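Local coordinates for putative glucoamylase (Bacteroides caccae ATCC 43185, PDB 4QT9), which probably hydrolyses glycosidic bonds in oligo- or polysaccharides, as a putative glucoamylase built on the alpha/alpha toroid fold, at residues H242-G246 with I247-L251; G259-F262 with W263-Y266; G231-N235 with G236-S240. All blocks are in the same frame, centred on the assembly; numbering follows the deposited sequence.

Contact 1: H242-G246 with I247-L251; sequences HKVEG and IELHL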
ATOM      1  N   HIS A 242       7.804 -12.514 -20.453  1.00 27.30           N
ATOM      2  CA  HIS A 242       9.273 -12.530 -20.475  1.00 28.33           C
ATOM      3  C   HIS A 242       9.790 -13.230 -19.218  1.00 34.94           C
ATOM      4  O   HIS A 242       9.071 -13.348 -18.223  1.00 34.54           O
ATOM      5  CB  HIS A 242       9.860 -11.103 -20.593  1.00 28.36           C
ATOM      6  CG  HIS A 242       9.462 -10.212 -19.466  1.00 31.15           C
ATOM      7  ND1 HIS A 242       8.154  -9.762 -19.330  1.00 31.98           N
ATOM      8  CD2 HIS A 242      10.194  -9.750 -18.429  1.00 31.78           C
ATOM      9  CE1 HIS A 242       8.138  -9.042 -18.225  1.00 30.91           C
ATOM     10  NE2 HIS A 242       9.342  -8.987 -17.657  1.00 31.09           N
ATOM     11  N   LYS A 243      11.034 -13.681 -19.269  1.00 32.02           N
ATOM     12  CA  LYS A 243      11.675 -14.375 -18.163  1.00 31.04           C
ATOM     13  C   LYS A 243      12.643 -13.459 -17.443  1.00 33.65           C
ATOM     14  O   LYS A 243      13.336 -12.651 -18.069  1.00 33.76           O
ATOM     15  CB  LYS A 243      12.404 -15.623 -18.668  1.00 33.73           C
ATOM     16  CG  LYS A 243      11.475 -16.685 -19.264  1.00 44.44           C
ATOM     17  CD  LYS A 243      11.094 -17.776 -18.264  1.00 54.55           C
ATOM     18  CE  LYS A 243      12.104 -18.896 -18.165  1.00 54.47           C
ATOM     19  NZ  LYS A 243      12.082 -19.795 -19.346  1.00 63.33           N
ATOM     20  N   VAL A 244      12.645 -13.547 -16.111  1.00 28.60           N
ATOM     21  CA  VAL A 244      13.528 -12.799 -15.217  1.00 27.30           C
ATOM     22  C   VAL A 244      13.987 -13.809 -14.178  1.00 30.88           C
ATOM     23  O   VAL A 244      13.140 -14.464 -13.574  1.00 29.98           O
ATOM     24  CB  VAL A 244      12.897 -11.530 -14.556  1.00 30.31           C
ATOM     25  CG1 VAL A 244      13.965 -10.737 -13.787  1.00 30.25           C
ATOM     26  CG2 VAL A 244      12.198 -10.630 -15.568  1.00 29.56           C
ATOM     27  N   GLU A 245      15.318 -13.993 -14.011  1.00 27.76           N
ATOM     28  CA  GLU A 245      15.918 -14.938 -13.050  1.00 26.78           C
ATOM     29  C   GLU A 245      15.389 -16.383 -13.299  1.00 30.82           C
ATOM     30  O   GLU A 245      15.209 -17.149 -12.354  1.00 31.40           O
ATOM     31  CB  GLU A 245      15.650 -14.484 -11.581  1.00 26.97           C
ATOM     32  CG  GLU A 245      16.236 -13.140 -11.143  1.00 26.88           C
ATOM     33  CD  GLU A 245      17.749 -13.002 -11.144  1.00 47.22           C
ATOM     34  OE1 GLU A 245      18.440 -13.913 -10.623  1.00 41.43           O
ATOM     35  OE2 GLU A 245      18.247 -11.974 -11.663  1.00 32.23           O
ATOM     36  N   GLY A 246      15.109 -16.706 -14.567  1.00 27.85           N
ATOM     37  CA  GLY A 246      14.579 -17.998 -15.004  1.00 27.71           C
ATOM     38  C   GLY A 246      13.114 -18.210 -14.677  1.00 33.36           C
ATOM     39  O   GLY A 246      12.603 -19.317 -14.842  1.00 33.85           O
ATOM     40  N   ILE A 247      12.406 -17.133 -14.233  1.00 29.91           N
ATOM     41  CA  ILE A 247      10.998 -17.173 -13.825  1.00 27.60           C
ATOM     42  C   ILE A 247      10.168 -16.391 -14.826  1.00 32.57           C
ATOM     43  O   ILE A 247      10.556 -15.311 -15.257  1.00 32.61           O
ATOM     44  CB  ILE A 247      10.819 -16.663 -12.359  1.00 28.25           C
ATOM     45  CG1 ILE A 247      11.606 -17.556 -11.377  1.00 28.24           C
ATOM     46  CG2 ILE A 247       9.322 -16.594 -11.946  1.00 26.71           C
ATOM     47  CD1 ILE A 247      12.123 -16.899 -10.170  1.00 26.17           C
ATOM     48  N   GLU A 248       9.031 -16.957 -15.202  1.00 29.87           N
ATOM     49  CA  GLU A 248       8.140 -16.376 -16.192  1.00 29.73           C
ATOM     50  C   GLU A 248       7.220 -15.306 -15.586  1.00 31.02           C
ATOM     51  O   GLU A 248       6.467 -15.572 -14.643  1.00 30.14           O
ATOM     52  CB  GLU A 248       7.334 -17.513 -16.860  1.00 32.45           C
ATOM     53  CG  GLU A 248       6.274 -17.077 -17.856  1.00 50.94           C
ATOM     54  CD  GLU A 248       6.785 -16.583 -19.194  1.00 90.39           C
ATOM     55  OE1 GLU A 248       7.389 -17.388 -19.942  1.00102.08           O
ATOM     56  OE2 GLU A 248       6.547 -15.395 -19.510  1.00 89.11           O
ATOM     57  N   LEU A 249       7.277 -14.087 -16.152  1.00 27.16           N
ATOM     58  CA  LEU A 249       6.358 -12.986 -15.807  1.00 25.41           C
ATOM     59  C   LEU A 249       5.451 -12.720 -17.035  1.00 28.62           C
ATOM     60  O   LEU A 249       5.923 -12.759 -18.180  1.00 27.38           O
ATOM     61  CB  LEU A 249       7.094 -11.725 -15.347  1.00 24.15           C
ATOM     62  CG  LEU A 249       7.990 -11.853 -14.096  1.00 27.67           C
ATOM     63  CD1 LEU A 249       8.754 -10.592 -13.883  1.00 28.42           C
ATOM     64  CD2 LEU A 249       7.175 -12.164 -12.820  1.00 28.21           C
ATOM     65  N   HIS A 250       4.148 -12.530 -16.798  1.00 26.20           N
ATOM     66  CA  HIS A 250       3.163 -12.370 -17.880  1.00 27.56           C
ATOM     67  C   HIS A 250       2.978 -10.917 -18.345  1.00 28.10           C
ATOM     68  O   HIS A 250       2.688 -10.681 -19.518  1.00 26.04           O
ATOM     69  CB  HIS A 250       1.802 -12.915 -17.407  1.00 29.30           C
ATOM     70  CG  HIS A 250       0.749 -12.929 -18.462  1.00 33.88           C
ATOM     71  ND1 HIS A 250       0.828 -13.768 -19.552  1.00 36.90           N
ATOM     72  CD2 HIS A 250      -0.382 -12.190 -18.556  1.00 36.03           C
ATOM     73  CE1 HIS A 250      -0.249 -13.514 -20.280  1.00 36.56           C
ATOM     74  NE2 HIS A 250      -1.002 -12.566 -19.721  1.00 36.48           N
ATOM     75  N   LEU A 251       3.144  -9.960 -17.428  1.00 24.91           N
ATOM     76  CA  LEU A 251       2.861  -8.558 -17.708  1.00 24.42           C
ATOM     77  C   LEU A 251       4.068  -7.726 -18.093  1.00 28.98           C
ATOM     78  O   LEU A 251       5.202  -8.083 -17.768  1.00 28.71           O
ATOM     79  CB  LEU A 251       2.200  -7.903 -16.459  1.00 23.49           C
ATOM     80  CG  LEU A 251       0.959  -8.598 -15.899  1.00 27.77           C
ATOM     81  CD1 LEU A 251       0.493  -7.933 -14.647  1.00 27.41           C
ATOM     82  CD2 LEU A 251      -0.186  -8.655 -16.948  1.00 27.77           C
TER

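Contact 2: G259-F262 with W263-Y266; sequences GPLF and WAQY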
ATOM      1  N   GLY A 259       9.516  -5.068 -11.347  1.00 28.28           N
ATOM      2  CA  GLY A 259       9.503  -3.935 -10.430  1.00 27.95           C
ATOM      3  C   GLY A 259       9.854  -4.242  -8.984  1.00 30.30           C
ATOM      4  O   GLY A 259      10.024  -5.411  -8.596  1.00 26.88           O
ATOM      5  N   PRO A 260       9.902  -3.171  -8.157  1.00 28.35           N
ATOM      6  CA  PRO A 260      10.107  -3.360  -6.704  1.00 28.08           C
ATOM      7  C   PRO A 260       8.926  -4.165  -6.156  1.00 29.88           C
ATOM      8  O   PRO A 260       7.800  -4.074  -6.692  1.00 28.38           O
ATOM      9  CB  PRO A 260      10.173  -1.933  -6.161  1.00 29.81           C
ATOM     10  CG  PRO A 260       9.467  -1.113  -7.149  1.00 34.62           C
ATOM     11  CD  PRO A 260       9.702  -1.747  -8.485  1.00 30.69           C
ATOM     12  N   LEU A 261       9.185  -4.991  -5.132  1.00 24.29           N
ATOM     13  CA  LEU A 261       8.180  -5.927  -4.638  1.00 23.74           C
ATOM     14  C   LEU A 261       6.863  -5.268  -4.143  1.00 26.07           C
ATOM     15  O   LEU A 261       5.829  -5.929  -4.242  1.00 26.28           O
ATOM     16  CB  LEU A 261       8.771  -6.879  -3.578  1.00 23.93           C
ATOM     17  CG  LEU A 261       8.095  -8.265  -3.460  1.00 27.90           C
ATOM     18  CD1 LEU A 261       7.575  -8.777  -4.785  1.00 27.91           C
ATOM     19  CD2 LEU A 261       9.009  -9.269  -2.814  1.00 28.63           C
ATOM     20  N   PHE A 262       6.856  -3.969  -3.748  1.00 21.24           N
ATOM     21  CA  PHE A 262       5.600  -3.339  -3.284  1.00 21.76           C
ATOM     22  C   PHE A 262       4.519  -3.294  -4.393  1.00 25.68           C
ATOM     23  O   PHE A 262       3.334  -3.218  -4.077  1.00 23.28           O
ATOM     24  CB  PHE A 262       5.821  -1.946  -2.671  1.00 22.68           C
ATOM     25  CG  PHE A 262       5.988  -0.789  -3.625  1.00 23.81           C
ATOM     26  CD1 PHE A 262       7.247  -0.440  -4.109  1.00 26.20           C
ATOM     27  CD2 PHE A 262       4.888  -0.033  -4.030  1.00 23.32           C
ATOM     28  CE1 PHE A 262       7.396   0.665  -4.956  1.00 26.29           C
ATOM     29  CE2 PHE A 262       5.045   1.069  -4.866  1.00 24.07           C
ATOM     30  CZ  PHE A 262       6.287   1.402  -5.334  1.00 22.53           C
ATOM     31  N   TRP A 263       4.927  -3.399  -5.676  1.00 25.08           N
ATOM     32  CA  TRP A 263       3.999  -3.405  -6.826  1.00 25.16           C
ATOM     33  C   TRP A 263       3.085  -4.636  -6.809  1.00 28.93           C
ATOM     34  O   TRP A 263       2.035  -4.606  -7.416  1.00 29.49           O
ATOM     35  CB  TRP A 263       4.768  -3.382  -8.138  1.00 24.52           C
ATOM     36  CG  TRP A 263       5.384  -2.069  -8.522  1.00 24.70           C
ATOM     37  CD1 TRP A 263       5.692  -1.024  -7.700  1.00 27.19           C
ATOM     38  CD2 TRP A 263       5.897  -1.730  -9.813  1.00 24.03           C
ATOM     39  NE1 TRP A 263       6.345  -0.047  -8.405  1.00 26.57           N
ATOM     40  CE2 TRP A 263       6.445  -0.434  -9.718  1.00 27.91           C
ATOM     41  CE3 TRP A 263       5.905  -2.382 -11.058  1.00 24.70           C
ATOM     42  CZ2 TRP A 263       6.994   0.228 -10.825  1.00 26.77           C
ATOM     43  CZ3 TRP A 263       6.488  -1.744 -12.140  1.00 25.73           C
ATOM     44  CH2 TRP A 263       7.042  -0.462 -12.014  1.00 26.24           C
ATOM     45  N   ALA A 264       3.493  -5.711  -6.104  1.00 25.73           N
ATOM     46  CA  ALA A 264       2.737  -6.953  -5.940  1.00 24.00           C
ATOM     47  C   ALA A 264       1.850  -6.926  -4.682  1.00 25.55           C
ATOM     48  O   ALA A 264       1.099  -7.873  -4.446  1.00 26.10           O
ATOM     49  CB  ALA A 264       3.720  -8.124  -5.854  1.00 24.09           C
ATOM     50  N   GLN A 265       1.920  -5.832  -3.886  1.00 19.70           N
ATOM     51  CA  GLN A 265       1.280  -5.757  -2.579  1.00 18.66           C
ATOM     52  C   GLN A 265       0.237  -4.679  -2.385  1.00 24.62           C
ATOM     53  O   GLN A 265      -0.806  -5.014  -1.837  1.00 25.58           O
ATOM     54  CB  GLN A 265       2.359  -5.584  -1.474  1.00 18.59           C
ATOM     55  CG  GLN A 265       3.377  -6.762  -1.510  1.00 26.94           C
ATOM     56  CD  GLN A 265       4.752  -6.496  -0.940  1.00 35.99           C
ATOM     57  OE1 GLN A 265       5.135  -5.358  -0.623  1.00 30.80           O
ATOM     58  NE2 GLN A 265       5.522  -7.568  -0.766  1.00 29.83           N
ATOM     59  N   TYR A 266       0.525  -3.392  -2.697  1.00 21.61           N
ATOM     60  CA  TYR A 266      -0.381  -2.242  -2.393  1.00 20.88           C
ATOM     61  C   TYR A 266      -1.818  -2.410  -2.946  1.00 25.15           C
ATOM     62  O   TYR A 266      -2.777  -2.190  -2.200  1.00 26.87           O
ATOM     63  CB  TYR A 266       0.196  -0.925  -2.935  1.00 20.36           C
ATOM     64  CG  TYR A 266       1.400  -0.333  -2.235  1.00 20.84           C
ATOM     65  CD1 TYR A 266       2.094  -1.049  -1.259  1.00 21.88           C
ATOM     66  CD2 TYR A 266       1.832   0.965  -2.526  1.00 20.97           C
ATOM     67  CE1 TYR A 266       3.201  -0.502  -0.611  1.00 21.87           C
ATOM     68  CE2 TYR A 266       2.915   1.535  -1.857  1.00 20.28           C
ATOM     69  CZ  TYR A 266       3.626   0.778  -0.942  1.00 26.41           C
ATOM     70  OH  TYR A 266       4.739   1.310  -0.351  1.00 27.86           O
TER

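Contact 3: G231-N235 with G236-S240; sequences GWAQN and GAIVS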
ATOM      1  N   GLY A 231      -6.425   2.989 -21.320  1.00 26.67           N
ATOM      2  CA  GLY A 231      -5.442   3.647 -20.453  1.00 24.83           C
ATOM      3  C   GLY A 231      -4.556   2.735 -19.639  1.00 29.19           C
ATOM      4  O   GLY A 231      -3.328   2.741 -19.820  1.00 27.23           O
ATOM      5  N   TRP A 232      -5.142   1.967 -18.707  1.00 25.05           N
ATOM      6  CA  TRP A 232      -4.308   1.060 -17.907  1.00 22.45           C
ATOM      7  C   TRP A 232      -3.650  -0.066 -18.743  1.00 26.53           C
ATOM      8  O   TRP A 232      -2.440  -0.306 -18.629  1.00 25.07           O
ATOM      9  CB  TRP A 232      -5.111   0.424 -16.772  1.00 20.44           C
ATOM     10  CG  TRP A 232      -4.362  -0.640 -16.006  1.00 21.15           C
ATOM     11  CD1 TRP A 232      -4.504  -1.990 -16.129  1.00 24.43           C
ATOM     12  CD2 TRP A 232      -3.371  -0.432 -14.982  1.00 20.37           C
ATOM     13  NE1 TRP A 232      -3.723  -2.638 -15.198  1.00 24.14           N
ATOM     14  CE2 TRP A 232      -2.983  -1.705 -14.508  1.00 24.86           C
ATOM     15  CE3 TRP A 232      -2.741   0.711 -14.443  1.00 21.29           C
ATOM     16  CZ2 TRP A 232      -1.998  -1.870 -13.507  1.00 23.24           C
ATOM     17  CZ3 TRP A 232      -1.765   0.548 -13.458  1.00 21.94           C
ATOM     18  CH2 TRP A 232      -1.430  -0.727 -12.973  1.00 22.24           C
ATOM     19  N   ALA A 233      -4.461  -0.786 -19.528  1.00 24.23           N
ATOM     20  CA  ALA A 233      -4.020  -1.938 -20.298  1.00 24.16           C
ATOM     21  C   ALA A 233      -3.443  -1.585 -21.676  1.00 27.79           C
ATOM     22  O   ALA A 233      -2.792  -2.435 -22.287  1.00 24.59           O
ATOM     23  CB  ALA A 233      -5.170  -2.898 -20.467  1.00 25.24           C
ATOM     24  N   GLN A 234      -3.669  -0.341 -22.150  1.00 26.80           N
ATOM     25  CA  GLN A 234      -3.268   0.137 -23.485  1.00 28.66           C
ATOM     26  C   GLN A 234      -3.588  -0.933 -24.568  1.00 32.50           C
ATOM     27  O   GLN A 234      -2.714  -1.340 -25.347  1.00 32.15           O
ATOM     28  CB  GLN A 234      -1.797   0.571 -23.520  1.00 29.46           C
ATOM     29  CG  GLN A 234      -1.560   1.849 -22.739  1.00 33.65           C
ATOM     30  CD  GLN A 234      -0.129   2.285 -22.888  1.00 37.52           C
ATOM     31  OE1 GLN A 234       0.783   1.618 -22.428  1.00 30.21           O
ATOM     32  NE2 GLN A 234       0.108   3.383 -23.594  1.00 29.57           N
ATOM     33  N   ASN A 235      -4.840  -1.441 -24.515  1.00 29.29           N
ATOM     34  CA  ASN A 235      -5.472  -2.408 -25.417  1.00 30.15           C
ATOM     35  C   ASN A 235      -4.676  -3.712 -25.558  1.00 34.27           C
ATOM     36  O   ASN A 235      -4.610  -4.279 -26.656  1.00 34.71           O
ATOM     37  CB  ASN A 235      -5.724  -1.761 -26.791  1.00 33.81           C
ATOM     38  CG  ASN A 235      -6.557  -0.506 -26.659  1.00 44.15           C
ATOM     39  OD1 ASN A 235      -7.738  -0.559 -26.306  1.00 30.86           O
ATOM     40  ND2 ASN A 235      -5.922   0.654 -26.798  1.00 30.83           N
ATOM     41  N   GLY A 236      -4.146  -4.210 -24.441  1.00 28.22           N
ATOM     42  CA  GLY A 236      -3.373  -5.446 -24.469  1.00 28.07           C
ATOM     43  C   GLY A 236      -1.865  -5.293 -24.463  1.00 31.77           C
ATOM     44  O   GLY A 236      -1.172  -6.285 -24.256  1.00 30.79           O
ATOM     45  N   ALA A 237      -1.328  -4.070 -24.647  1.00 30.00           N
ATOM     46  CA  ALA A 237       0.135  -3.835 -24.583  1.00 31.04           C
ATOM     47  C   ALA A 237       0.734  -4.195 -23.185  1.00 32.78           C
ATOM     48  O   ALA A 237       1.936  -4.386 -23.059  1.00 33.53           O
ATOM     49  CB  ALA A 237       0.437  -2.377 -24.907  1.00 32.50           C
ATOM     50  N   ILE A 238      -0.109  -4.288 -22.140  1.00 27.78           N
ATOM     51  CA  ILE A 238       0.296  -4.640 -20.763  1.00 24.50           C
ATOM     52  C   ILE A 238       0.679  -6.136 -20.680  1.00 27.89           C
ATOM     53  O   ILE A 238       1.273  -6.561 -19.697  1.00 27.76           O
ATOM     54  CB  ILE A 238      -0.860  -4.270 -19.765  1.00 25.84           C
ATOM     55  CG1 ILE A 238      -0.371  -4.277 -18.270  1.00 24.27           C
ATOM     56  CG2 ILE A 238      -2.104  -5.151 -19.991  1.00 26.46           C
ATOM     57  CD1 ILE A 238      -1.330  -3.650 -17.250  1.00 30.05           C
ATOM     58  N   VAL A 239       0.299  -6.936 -21.684  1.00 24.96           N
ATOM     59  CA  VAL A 239       0.622  -8.356 -21.750  1.00 25.14           C
ATOM     60  C   VAL A 239       1.923  -8.471 -22.518  1.00 30.31           C
ATOM     61  O   VAL A 239       1.970  -8.083 -23.686  1.00 28.01           O
ATOM     62  CB  VAL A 239      -0.515  -9.194 -22.397  1.00 29.01           C
ATOM     63  CG1 VAL A 239      -0.115 -10.668 -22.512  1.00 28.38           C
ATOM     64  CG2 VAL A 239      -1.835  -9.038 -21.626  1.00 28.14           C
ATOM     65  N   SER A 240       3.010  -8.903 -21.837  1.00 29.39           N
ATOM     66  CA  SER A 240       4.318  -9.025 -22.485  1.00 29.67           C
ATOM     67  C   SER A 240       5.112 -10.123 -21.791  1.00 34.16           C
ATOM     68  O   SER A 240       5.976  -9.811 -20.970  1.00 33.43           O
ATOM     69  CB  SER A 240       5.055  -7.686 -22.437  1.00 33.28           C
ATOM     70  OG  SER A 240       6.199  -7.676 -23.274  1.00 39.46           O
TER

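Contact 1: H242-G246 with I247-L251
His242 lays one face of its imidazole against Leu249, with CE1 4.1 Å from Leu249 CB, while the edge of the ring meets a backbone oxygen: His242 CE1 lies 3.1 Å from Leu251 O, which sits in the ring plane. The ring reaches this place because CG falls between the backbone N and the carbonyl carbon (chi1 60°). Further along the same face of this two-stranded antiparallel hairpin, Val244 CG2 touches Leu249 CD1 at 3.8 Å. Val244 and Ile247 also touch Val294 of helix 284-301, so branched aliphatic residues suit these positions. The other face bears Lys243 and Glu248. The bent lysine chain brings its CD to 4.0 Å from Glu248 CB, but Lys243 NZ and Glu248 OE1 stay 5.3 Å apart, too far for a salt bridge, though their opposite charges may still attract weakly.

His242 and Leu249 exchange backbone bonds in both directions, and so do Val244 and Ile247, around a type I' turn. Gly246 suits its positive phi there, whereas Glu245, also at positive phi, sends its carboxylate to Arg301. Cutting His242 back to an alanine would probably leave Ser240 O and Glu257 O without their imidazole partner and uncover part of Leu249. Because ND1 bonds to Ser240 O and NE2 to Glu257 O, both carbonyl acceptors, the ring is probably protonated on both nitrogens. A positive charge would also make CE1-H a more polar neighbour for Leu251 O, consistent with their close approach.

Contact 2: G259-F262 with W263-Y266
Trp263 N donates to Pro260 O at 3.1 Å, the first link of a short 3-10 turn buried in this alpha/alpha toroid and bearing an aromatic cluster of Phe262, Trp263 and Tyr266. Ala264 N repeats the spacing, bonding to Leu261 O at 3.0 Å. Phe262 O then takes two donors: Gln265 N comes from well out of the carbonyl plane, whereas Tyr266 N lies nearly in line with the carbonyl, so a single oxygen satisfies two successive amides. Several other backbone groups bond to side chains elsewhere in the chain: Phe262 N to Thr317 OG1, Trp263 O to Tyr205 OH, Ala264 O to Tyr350 OH and Tyr266 O to Gln143 NE2. Gln265 NE2 is held twice, by Ala343 O and Ser347 OG, which gives an amide good reason to be buried here.

Phe262 CG lies between the backbone N and the carbonyl carbon (chi1 80°), which sets the phenyl ring between Trp263 and Tyr266. Trp263 directs the edge of its five-membered ring at the face of Phe262 in a T-shaped pair with planes at 88°, its CD1 over the centre of the phenyl ring. One indole face receives two CH-pi contacts: Pro260 CD, 3.8 Å from the centroid of the five-membered ring, and Gly259 CA over the six-membered ring. Glycine suits the place, since with the indole where it is a CB would collide with Trp263 CE3. Phe262 meets Tyr266 obliquely, with planes at 45°, and Phe262 CD2 comes down over the tyrosine face, 3.3 Å from Tyr266 CE2.

Contact 3: G231-N235 with G236-S240
Ile238 folds back over the end of helix 225-232 and touches Trp232 and Ala233. Its CB lies 3.7 Å from Ala233 O. From CB the side chain divides: CG2 packs against the methyl of Ala233, 3.8 Å from Ala233 CB, while CG1, anti to the backbone N (chi1 -166°), carries the longer arm in an extended line toward the indole. At the tip, Ile238 CD1 reaches Trp232 NE1 at 3.3 Å and lies oblique to the ring, also near Trp232 CE2. A branched aliphatic residue suits the place because its two arms serve two neighbours at once.

Ile238 N bonds to Ala233 O at 3.3 Å, Gly236 N adds a weak bond to the same oxygen, and Ala237 N bonds to Gln234 O at 3.1 Å. At the backbone angles of Gly236 a CB would be jammed against the carbonyl oxygen before it, so glycine is called for. The Gln234 amide oxygen is held by Arg252. A residue of positive phi is a common way to leave a helix; here Gln234 does so, and the type I turn from Gly236 to Val239 then leads the chain into strand 239-244.

Along the chain the order is contact 3, contact 1, contact 2, all within one glucoamylase-family region. Contact 3 delivers the chain from helix 225-232 into strand 239-244, whose far end belongs to contact 1; their centres are 17 Å apart, and they touch where Ser240 N and His250 O, 2.9 Å apart, probably bond across the hairpin. Both lie well out from the middle of the chain. Contact 2, about 15 Å from contact 1 and 18 Å from contact 3 between centres, sits much deeper and touches neither. Helix 284-301 lies against contacts 1 and 2, so one helix backs both the outer hairpin and the inner turn, linking the periphery of the toroid to its interior.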